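PDB 5NDX: glycosyl hydrolase from Rhizobium leguminosarum bv. trifolii, which probably hydrolyses O-glycosidic bonds as a family 39 glycosidase, the bacterial counterpart of human alpha-L-iduronidase. Local coordinates for residues V540-Y543 with R549-R552; L42-G47 with A590-S595; A327-R332 with P476-A481; L32-E37 with L78-D83. The protein carries 2 engineered substitutions. All coordinates share one frame; numbering follows the deposited sequence. Where two conformers were deposited one is given.

Contact 1. Residues V540-Y543 with R549-R552; sequences VERY and REER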
# COMPACT_ATOMS: atom_id res chain seq x y z
N VAL A 540 -22.19 4.25 2.08
CA VAL A 540 -22.33 5.24 1.02
C VAL A 540 -22.15 6.60 1.64
O VAL A 540 -22.77 6.89 2.65
CB VAL A 540 -23.70 5.21 0.36
CG1 VAL A 540 -23.77 6.25 -0.76
CG2 VAL A 540 -23.99 3.81 -0.17
N GLU A 541 -21.26 7.42 1.09
CA GLU A 541 -21.09 8.77 1.60
C GLU A 541 -21.06 9.79 0.51
O GLU A 541 -20.48 9.55 -0.56
CB GLU A 541 -19.80 8.91 2.32
CG GLU A 541 -19.78 8.13 3.58
CD GLU A 541 -18.42 8.17 4.16
OE1 GLU A 541 -17.80 9.24 4.06
OE2 GLU A 541 -17.98 7.13 4.69
N ARG A 542 -21.55 10.97 0.88
CA ARG A 542 -21.66 12.11 -0.00
C ARG A 542 -20.37 12.92 -0.11
O ARG A 542 -19.74 13.24 0.88
CB ARG A 542 -22.79 13.01 0.49
CG ARG A 542 -22.94 14.32 -0.27
CD ARG A 542 -24.38 14.84 -0.13
NE ARG A 542 -24.56 16.08 -0.86
CZ ARG A 542 -24.18 17.28 -0.42
NH1 ARG A 542 -23.58 17.44 0.76
NH2 ARG A 542 -24.38 18.35 -1.19
N TYR A 543 -19.97 13.25 -1.33
CA TYR A 543 -18.89 14.19 -1.57
C TYR A 543 -19.32 15.14 -2.64
O TYR A 543 -20.26 14.86 -3.38
CB TYR A 543 -17.61 13.45 -2.03
CG TYR A 543 -16.98 12.68 -0.92
CD1 TYR A 543 -16.04 13.26 -0.09
CD2 TYR A 543 -17.37 11.40 -0.66
CE1 TYR A 543 -15.48 12.55 0.96
CE2 TYR A 543 -16.82 10.67 0.41
CZ TYR A 543 -15.85 11.25 1.18
OH TYR A 543 -15.32 10.52 2.20
N ARG A 549 -20.27 19.21 -8.23
CA ARG A 549 -21.04 18.03 -8.66
C ARG A 549 -21.30 17.04 -7.51
O ARG A 549 -20.41 16.76 -6.71
CB ARG A 549 -20.24 17.33 -9.76
CG ARG A 549 -20.82 16.02 -10.29
CD ARG A 549 -19.88 15.34 -11.30
NE ARG A 549 -18.45 15.60 -11.01
CZ ARG A 549 -17.65 16.46 -11.66
NH1 ARG A 549 -18.08 17.16 -12.73
NH2 ARG A 549 -16.39 16.60 -11.23
N GLU A 550 -22.50 16.46 -7.45
CA GLU A 550 -22.84 15.52 -6.40
C GLU A 550 -22.14 14.22 -6.68
O GLU A 550 -22.14 13.74 -7.81
CB GLU A 550 -24.36 15.26 -6.33
CG GLU A 550 -25.19 16.40 -5.70
CD GLU A 550 -24.94 16.54 -4.22
OE1 GLU A 550 -24.70 15.53 -3.52
OE2 GLU A 550 -24.99 17.69 -3.71
N GLU A 551 -21.51 13.66 -5.66
CA GLU A 551 -20.85 12.34 -5.83
C GLU A 551 -21.14 11.48 -4.62
O GLU A 551 -21.41 12.00 -3.53
CB GLU A 551 -19.32 12.49 -6.00
CG GLU A 551 -18.92 13.25 -7.25
CD GLU A 551 -17.41 13.45 -7.43
OE1 GLU A 551 -16.66 13.22 -6.47
OE2 GLU A 551 -17.03 13.86 -8.53
N ARG A 552 -21.03 10.17 -4.82
CA ARG A 552 -21.15 9.19 -3.71
C ARG A 552 -19.99 8.20 -3.73
O ARG A 552 -19.78 7.55 -4.73
CB ARG A 552 -22.45 8.42 -3.87
CG ARG A 552 -23.71 9.31 -3.87
CD ARG A 552 -23.96 9.97 -2.52
NE ARG A 552 -25.16 10.83 -2.54
CZ ARG A 552 -25.21 12.10 -2.93
NH1 ARG A 552 -24.14 12.77 -3.35
NH2 ARG A 552 -26.36 12.74 -2.92
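Arg542 and Tyr543 pair with Arg552 and Glu551 in an antiparallel strand pair, the two arms of a hairpin in the small C-terminal sheet. Tyr543 and Glu551 form the hydrogen-bonded pair: Tyr543 N to Glu551 O and Glu551 N to Tyr543 O are both 2.9 Å. Arg542 and Arg552 are the neighbouring non-hydrogen-bonded pair, with both side chains on one face. There Arg542, Glu550 and Arg552 build a salt-bridge network. Arg542 grips the carboxylate side-on with two nitrogens. Its NE meets Glu550 OE1 at 2.7 Å and its NH2 meets OE2 at the same distance, each on a syn lone pair. The two planes are nearly coplanar, 21° apart. Arg552 NH1 takes the anti lone pair of Glu550 OE1 at 2.8 Å, so this oxygen accepts from two donors. The same NH1 also bonds Glu551 O, from the face opposite to Tyr543 N. The Glu550 chain, bent at chi2 (-70°), folds its carboxylate across to both arginines. The guanidinium planes stand 74° apart, and Arg542 CG lies over one face of Arg552, 3.7 Å from NH1. The shared carboxylate probably offsets the two positive charges. Arg542 NH1 has a second anionic partner in Asp353. A methionine in place of Arg542 would probably cost Glu550 its side-on, two-nitrogen grip and leave Asp353 without this cation. On the other face Tyr543 packs on Arg39 and Gln40 of helix 36-45. The arrangement is a beta hairpin with a cross-strand ion network, in a C-terminal beta domain.

Contact 2. Residues L42-G47 with A590-S595; sequences LAYIGG and AFLHMS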
# COMPACT_ATOMS: atom_id res chain seq x y z
N LEU A 42 -9.14 6.53 2.13
CA LEU A 42 -9.09 5.34 2.97
C LEU A 42 -10.05 4.23 2.55
O LEU A 42 -9.79 3.08 2.83
CB LEU A 42 -9.31 5.68 4.45
CG LEU A 42 -8.24 6.53 5.09
CD1 LEU A 42 -8.61 6.86 6.51
CD2 LEU A 42 -6.90 5.86 5.05
N ALA A 43 -11.15 4.58 1.90
CA ALA A 43 -12.05 3.59 1.31
C ALA A 43 -11.34 2.82 0.21
O ALA A 43 -11.46 1.60 0.15
CB ALA A 43 -13.26 4.29 0.72
N TYR A 44 -10.61 3.53 -0.68
CA TYR A 44 -9.84 2.78 -1.71
C TYR A 44 -8.71 1.99 -1.10
O TYR A 44 -8.50 0.84 -1.48
CB TYR A 44 -9.22 3.67 -2.75
CG TYR A 44 -10.13 4.55 -3.51
CD1 TYR A 44 -10.75 4.15 -4.71
CD2 TYR A 44 -10.37 5.82 -3.04
CE1 TYR A 44 -11.53 5.05 -5.43
CE2 TYR A 44 -11.18 6.67 -3.72
CZ TYR A 44 -11.75 6.30 -4.90
OH TYR A 44 -12.54 7.31 -5.45
N ILE A 45 -8.01 2.58 -0.12
CA ILE A 45 -6.85 1.95 0.50
C ILE A 45 -7.25 0.70 1.30
O ILE A 45 -6.57 -0.32 1.24
CB ILE A 45 -6.09 2.93 1.39
CG1 ILE A 45 -5.47 4.02 0.53
CG2 ILE A 45 -5.01 2.23 2.20
CD1 ILE A 45 -5.09 5.26 1.34
N GLY A 46 -8.38 0.74 1.99
CA GLY A 46 -8.89 -0.43 2.71
C GLY A 46 -9.64 -1.44 1.87
O GLY A 46 -10.10 -2.43 2.40
N GLY A 47 -9.86 -1.16 0.62
CA GLY A 47 -10.61 -2.05 -0.25
C GLY A 47 -9.86 -3.04 -1.13
O GLY A 47 -10.49 -3.68 -1.94
N ALA A 590 -14.41 -0.68 -3.52
CA ALA A 590 -14.64 0.73 -3.40
C ALA A 590 -15.01 1.30 -4.77
O ALA A 590 -14.60 0.78 -5.80
CB ALA A 590 -13.41 1.43 -2.84
N PHE A 591 -15.89 2.29 -4.79
CA PHE A 591 -16.31 2.90 -6.03
C PHE A 591 -16.82 4.31 -5.85
O PHE A 591 -17.67 4.55 -5.01
CB PHE A 591 -17.38 2.03 -6.69
CG PHE A 591 -17.89 2.57 -8.00
CD1 PHE A 591 -17.10 2.54 -9.13
CD2 PHE A 591 -19.14 3.19 -8.08
CE1 PHE A 591 -17.57 3.04 -10.37
CE2 PHE A 591 -19.60 3.71 -9.30
CZ PHE A 591 -18.81 3.63 -10.44
N LEU A 592 -16.30 5.24 -6.64
CA LEU A 592 -16.79 6.60 -6.64
C LEU A 592 -17.85 6.78 -7.75
O LEU A 592 -17.54 6.58 -8.92
CB LEU A 592 -15.64 7.65 -6.80
CG LEU A 592 -16.42 8.97 -6.65
CD1 LEU A 592 -16.20 9.68 -5.34
CD2 LEU A 592 -16.58 9.86 -7.83
N HIS A 593 -19.10 7.09 -7.38
CA HIS A 593 -20.16 7.34 -8.37
C HIS A 593 -20.46 8.83 -8.52
O HIS A 593 -20.69 9.49 -7.50
CB HIS A 593 -21.48 6.67 -7.95
CG HIS A 593 -22.52 6.70 -9.03
ND1 HIS A 593 -23.84 7.01 -8.79
CD2 HIS A 593 -22.40 6.51 -10.37
CE1 HIS A 593 -24.51 6.94 -9.94
NE2 HIS A 593 -23.66 6.66 -10.91
N MET A 594 -20.49 9.32 -9.74
CA MET A 594 -20.74 10.73 -10.07
C MET A 594 -22.24 10.93 -10.43
O MET A 594 -22.82 10.10 -11.14
CB MET A 594 -19.87 11.15 -11.28
CG MET A 594 -18.37 10.78 -11.18
SD MET A 594 -17.37 11.11 -12.68
CE MET A 594 -17.37 12.90 -12.56
N SER A 595 -22.84 12.02 -9.95
CA SER A 595 -24.21 12.44 -10.33
C SER A 595 -25.26 11.37 -10.11
O SER A 595 -25.83 10.85 -11.05
CB SER A 595 -24.19 12.89 -11.80
OG SER A 595 -23.22 13.92 -11.94
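The Tyr44 ring is the flat group that meets strand 590-594. Ala590 CB comes to it obliquely, neither over the face nor at the edge, 4.2 Å from CD1. The ring of Phe326 also meets it, with planes at about 55°. At the far end of the ring the phenol oxygen OH touches Leu592 CB at 3.4 Å. This reach follows from the first torsion of Tyr44: CG is anti to the carbonyl carbon (chi1 -57°), and the ring runs out along the strand past Ala590 to Leu592. Ala590 is turned toward the helix. Its methyl sits beside the backbone, 3.6 Å from Ala43 O and 4.0 Å from Tyr44 CA. Gly47 closes the same corner. Its missing CB would lie 3.7 Å from Ala590 CB and would be pressed by Ala43 O. The backbone of Gly47 is hydrogen-bonded to that of Thr589, just before the strand. The contact thus docks the C-terminal end of helix 36-45, the first helix of the TIM barrel, on the edge strand of the C-terminal three-stranded sheet. All the touching residues are buried. No hydrogen bond joins the two segments, and the phenol has a weak one to Gln40 NE2 within its own helix. The chemistry implies a join made between these segments by van der Waals packing, part of it carbon against oxygen, with small residues where the backbones come close; the backbone bond of Gly47 to Thr589 adds the polar tie beside it.

Contact 3. Residues A327-R332 with P476-A481; sequences AYFGSR and PAPTEA. With SO4 (sulfate ion), chain J; SO4 (sulfate ion), chain D.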
# COMPACT_ATOMS: atom_id res chain seq x y z
N ALA A 327 -4.08 11.22 -7.99
CA ALA A 327 -3.99 12.57 -8.51
C ALA A 327 -5.20 13.38 -8.01
O ALA A 327 -6.35 13.05 -8.27
CB ALA A 327 -3.94 12.52 -10.02
N TYR A 328 -4.91 14.41 -7.24
CA TYR A 328 -5.89 15.29 -6.63
C TYR A 328 -6.20 16.41 -7.63
O TYR A 328 -5.29 17.05 -8.15
CB TYR A 328 -5.31 15.87 -5.31
CG TYR A 328 -6.11 16.99 -4.73
CD1 TYR A 328 -7.26 16.75 -3.96
CD2 TYR A 328 -5.75 18.31 -4.98
CE1 TYR A 328 -8.03 17.80 -3.46
CE2 TYR A 328 -6.51 19.37 -4.48
CZ TYR A 328 -7.65 19.13 -3.73
OH TYR A 328 -8.41 20.20 -3.29
N PHE A 329 -7.47 16.60 -7.94
CA PHE A 329 -7.97 17.73 -8.70
C PHE A 329 -8.83 18.55 -7.76
O PHE A 329 -9.78 18.04 -7.15
CB PHE A 329 -8.89 17.26 -9.81
CG PHE A 329 -8.19 16.58 -10.93
CD1 PHE A 329 -7.87 15.22 -10.86
CD2 PHE A 329 -7.85 17.30 -12.04
CE1 PHE A 329 -7.23 14.60 -11.91
CE2 PHE A 329 -7.22 16.69 -13.09
CZ PHE A 329 -6.92 15.32 -13.03
N GLY A 330 -8.50 19.82 -7.63
CA GLY A 330 -9.21 20.78 -6.76
C GLY A 330 -8.28 21.94 -6.40
O GLY A 330 -7.16 21.99 -6.89
N SER A 331 -8.74 22.81 -5.51
CA SER A 331 -8.08 24.09 -5.24
C SER A 331 -7.10 24.04 -4.09
O SER A 331 -6.26 24.91 -4.00
CB SER A 331 -9.11 25.18 -4.96
OG SER A 331 -9.94 24.78 -3.88
N ARG A 332 -7.13 23.01 -3.25
CA ARG A 332 -6.23 22.98 -2.10
C ARG A 332 -4.83 22.56 -2.52
O ARG A 332 -4.68 21.92 -3.52
CB ARG A 332 -6.77 22.03 -1.02
CG ARG A 332 -8.18 22.37 -0.65
CD ARG A 332 -8.71 21.44 0.39
NE ARG A 332 -8.22 21.75 1.71
CZ ARG A 332 -8.51 21.05 2.79
NH1 ARG A 332 -9.27 19.96 2.72
NH2 ARG A 332 -8.03 21.45 3.96
N PRO A 476 -6.78 20.83 -16.47
CA PRO A 476 -6.72 20.88 -15.02
C PRO A 476 -8.07 20.79 -14.35
O PRO A 476 -8.12 20.36 -13.24
CB PRO A 476 -5.98 22.19 -14.70
CG PRO A 476 -5.84 22.92 -15.98
CD PRO A 476 -6.02 21.95 -17.11
N ALA A 477 -9.16 21.12 -15.04
CA ALA A 477 -10.50 20.88 -14.54
C ALA A 477 -11.31 20.06 -15.54
O ALA A 477 -12.12 20.60 -16.29
CB ALA A 477 -11.19 22.23 -14.24
N PRO A 478 -11.13 18.73 -15.53
CA PRO A 478 -11.82 17.93 -16.54
C PRO A 478 -13.33 18.08 -16.42
O PRO A 478 -13.83 18.35 -15.31
CB PRO A 478 -11.41 16.51 -16.17
CG PRO A 478 -10.05 16.67 -15.54
CD PRO A 478 -10.17 17.93 -14.76
N THR A 479 -14.03 17.83 -17.53
CA THR A 479 -15.49 17.79 -17.50
C THR A 479 -15.93 16.51 -16.81
O THR A 479 -15.13 15.59 -16.58
CB THR A 479 -16.10 17.81 -18.90
OG1 THR A 479 -15.68 16.63 -19.62
CG2 THR A 479 -15.67 19.11 -19.72
N GLU A 480 -17.22 16.44 -16.48
CA GLU A 480 -17.76 15.22 -15.93
C GLU A 480 -17.48 14.04 -16.85
O GLU A 480 -17.01 13.00 -16.37
CB GLU A 480 -19.27 15.33 -15.65
CG GLU A 480 -19.84 14.04 -15.11
CD GLU A 480 -21.34 14.11 -14.69
OE1 GLU A 480 -21.96 15.19 -14.82
OE2 GLU A 480 -21.87 13.08 -14.22
N ALA A 481 -17.76 14.16 -18.13
CA ALA A 481 -17.49 13.07 -19.08
C ALA A 481 -15.99 12.67 -19.09
O ALA A 481 -15.67 11.51 -19.21
CB ALA A 481 -17.93 13.43 -20.49
S SO4 J . -8.07 25.14 3.02
O1 SO4 J . -8.41 24.71 1.64
O2 SO4 J . -6.73 24.58 3.38
O3 SO4 J . -9.12 24.65 3.96
O4 SO4 J . -8.01 26.63 3.05
S SO4 D . -19.42 19.38 -17.15
O1 SO4 D . -19.04 20.19 -18.35
O2 SO4 D . -19.65 17.99 -17.58
O3 SO4 D . -18.34 19.42 -16.12
O4 SO4 D . -20.67 19.91 -16.57
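With CG of Phe329 anti to its carbonyl carbon (chi1 -72°), the ring leaves strand 326-330 of a two-stranded antiparallel sheet and reaches the proline-containing loop before helix 480-489. Pro476 O lies at the ring edge, near its plane, 3.3 Å from Phe329 CD2. Pro478 crosses the Phe329 side chain at about a right angle, its CD 3.6 Å from CE2. No hydrogen bond crosses here. Phe483 and Trp456 meet the same ring edge-to-face, so Phe329 joins an aromatic cluster. Just beyond Pro478, Thr479 is the N-cap of the helix. Its side chain caps a backbone N of the first turn. On the other segment, Tyr328 OH accepts a bond from Arg332 N at 3.1 Å and ties the strand to the turn after it. The Arg332 chain, bent at chi3 (78°), offers NH1 to Glu35 and Glu37. Its NE and NH2 make weak bonds to a sulfate, probably from the crystallisation liquor. A leucine in place of Arg332 is likely to leave Glu35 and Glu37 without the cation that pairs with both. A second sulfate sits at the helix N-terminus, where Glu480 N bonds its O2 at 3.1 Å and its O3 at 3.2 Å.

Contact 4. Residues L32-E37 with L78-D83; sequences LLLEPE and LDRALD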
# COMPACT_ATOMS: atom_id res chain seq x y z
N LEU A 32 -4.01 15.21 8.29
CA LEU A 32 -4.72 14.80 7.06
C LEU A 32 -5.75 13.77 7.32
O LEU A 32 -6.74 13.72 6.59
CB LEU A 32 -3.76 14.29 5.97
CG LEU A 32 -2.78 15.31 5.44
CD1 LEU A 32 -1.93 14.64 4.38
CD2 LEU A 32 -3.49 16.55 4.91
N LEU A 33 -5.61 12.97 8.39
CA LEU A 33 -6.64 11.97 8.70
C LEU A 33 -8.00 12.59 9.04
O LEU A 33 -9.02 11.93 8.95
CB LEU A 33 -6.21 11.06 9.85
CG LEU A 33 -5.15 10.02 9.57
CD1 LEU A 33 -4.48 9.47 10.81
CD2 LEU A 33 -5.78 8.86 8.80
N LEU A 34 -8.03 13.85 9.40
CA LEU A 34 -9.29 14.55 9.69
C LEU A 34 -9.90 15.19 8.45
O LEU A 34 -11.00 15.65 8.53
CB LEU A 34 -9.07 15.66 10.72
CG LEU A 34 -8.29 15.20 11.97
CD1 LEU A 34 -7.94 16.40 12.85
CD2 LEU A 34 -9.05 14.13 12.73
N GLU A 35 -9.20 15.22 7.31
CA GLU A 35 -9.71 15.89 6.10
C GLU A 35 -10.61 14.96 5.27
O GLU A 35 -10.35 13.77 5.19
CB GLU A 35 -8.55 16.31 5.21
CG GLU A 35 -7.65 17.41 5.77
CD GLU A 35 -8.42 18.69 6.16
OE1 GLU A 35 -9.41 19.09 5.53
OE2 GLU A 35 -8.05 19.29 7.17
N PRO A 36 -11.63 15.50 4.59
CA PRO A 36 -12.48 14.62 3.77
C PRO A 36 -11.79 13.93 2.58
O PRO A 36 -12.20 12.83 2.19
CB PRO A 36 -13.59 15.55 3.29
CG PRO A 36 -12.99 16.93 3.41
CD PRO A 36 -12.16 16.87 4.66
N GLU A 37 -10.77 14.55 2.03
CA GLU A 37 -10.02 13.93 0.97
C GLU A 37 -9.40 12.59 1.43
O GLU A 37 -9.53 11.58 0.74
CB GLU A 37 -8.92 14.84 0.47
CG GLU A 37 -9.40 16.15 -0.16
CD GLU A 37 -9.64 17.25 0.85
OE1 GLU A 37 -9.72 17.00 2.08
OE2 GLU A 37 -9.74 18.40 0.41
N LEU A 78 -7.23 12.61 18.11
CA LEU A 78 -6.61 11.31 17.96
C LEU A 78 -7.65 10.21 17.82
O LEU A 78 -7.50 9.31 16.99
CB LEU A 78 -5.56 11.01 19.06
CG LEU A 78 -4.70 9.75 18.87
CD1 LEU A 78 -3.93 9.73 17.53
CD2 LEU A 78 -3.72 9.57 20.00
N ASP A 79 -8.73 10.30 18.59
CA ASP A 79 -9.86 9.39 18.47
C ASP A 79 -10.45 9.37 17.05
O ASP A 79 -10.74 8.31 16.53
CB ASP A 79 -11.01 9.76 19.41
CG ASP A 79 -10.69 9.57 20.89
OD1 ASP A 79 -9.68 8.91 21.27
OD2 ASP A 79 -11.50 10.11 21.69
N ARG A 80 -10.68 10.54 16.48
CA ARG A 80 -11.20 10.64 15.13
C ARG A 80 -10.24 10.04 14.11
O ARG A 80 -10.67 9.36 13.22
CB ARG A 80 -11.53 12.09 14.77
CG ARG A 80 -12.79 12.57 15.51
CD ARG A 80 -13.01 14.08 15.43
NE ARG A 80 -12.95 14.59 14.04
CZ ARG A 80 -12.77 15.87 13.68
NH1 ARG A 80 -12.61 16.85 14.58
NH2 ARG A 80 -12.74 16.19 12.39
N ALA A 81 -8.96 10.27 14.30
CA ALA A 81 -7.94 9.83 13.37
C ALA A 81 -7.79 8.29 13.39
O ALA A 81 -7.76 7.66 12.33
CB ALA A 81 -6.61 10.47 13.71
N LEU A 82 -7.72 7.71 14.58
CA LEU A 82 -7.69 6.25 14.70
C LEU A 82 -9.00 5.63 14.29
O LEU A 82 -8.98 4.56 13.65
CB LEU A 82 -7.27 5.80 16.08
CG LEU A 82 -5.87 6.29 16.48
CD1 LEU A 82 -5.54 5.90 17.90
CD2 LEU A 82 -4.82 5.76 15.52
N ASP A 83 -10.13 6.25 14.63
CA ASP A 83 -11.42 5.67 14.26
C ASP A 83 -11.56 5.54 12.74
O ASP A 83 -12.09 4.55 12.27
CB ASP A 83 -12.60 6.51 14.75
CG ASP A 83 -12.88 6.36 16.23
OD1 ASP A 83 -12.32 5.51 16.95
OD2 ASP A 83 -13.67 7.19 16.67
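Leu33 and Leu34 sit in the 3-10 turn between the first strand and first helix of the TIM barrel, and they pack on Ala81 and Arg80 of helix 76-87, the helix that follows the second strand. The contact belongs to the outer layer of this beta/alpha barrel. Leu33 points toward the helix. Its CD1 lies 3.7 Å from Ala81 CB, and its CB is also close, at 3.9 Å. Ala81 is small enough for the two backbones to come near: the CA atoms of Leu33 and Ala81 are 5.3 Å apart. Leu34 reaches over with one branch, CD2, which rests 3.8 Å from Arg80 CB. Its side chain crosses that of Arg80 at about a right angle. The arginine chain bends at chi3 (51°), and this folds the guanidinium back over Leu34. The join is van der Waals packing, with no hydrogen bond between the segments. Phe27 of strand 24-27 backs Leu33 from the barrel side. On the other side of helix 76-87, Asp79 and Asp83 form salt bridges to Arg126 and Arg130 of helix 110-131. Leu34 CD2 lies over one face of the Arg80 guanidinium, 3.9 Å above its plane and offset toward the rim.

Overall arrangement
Contact 4 opens first along the chain, and contact 2 opens before it closes, so these two cross; both use helix 36-45. Contact 3 and then contact 1 follow in series within the long span that contact 2 bridges. Contacts 1 and 2 share the C-terminal three-stranded sheet, their centres about 10 Å apart, where strands 549-557 and 590-594 are neighbours. Contacts 3 and 4 have centres about 23 Å apart, yet Arg332 links them through Glu35 and Glu37. Ser595 OG probably bonds Glu480 OE2, tying contact 2 to contact 3. Together they run from the barrel's outer layer to the C-terminal domain, away from the ligand pockets; contacts 2, 3 and 4 join parts far apart in the chain, while contact 1 is a local hairpin.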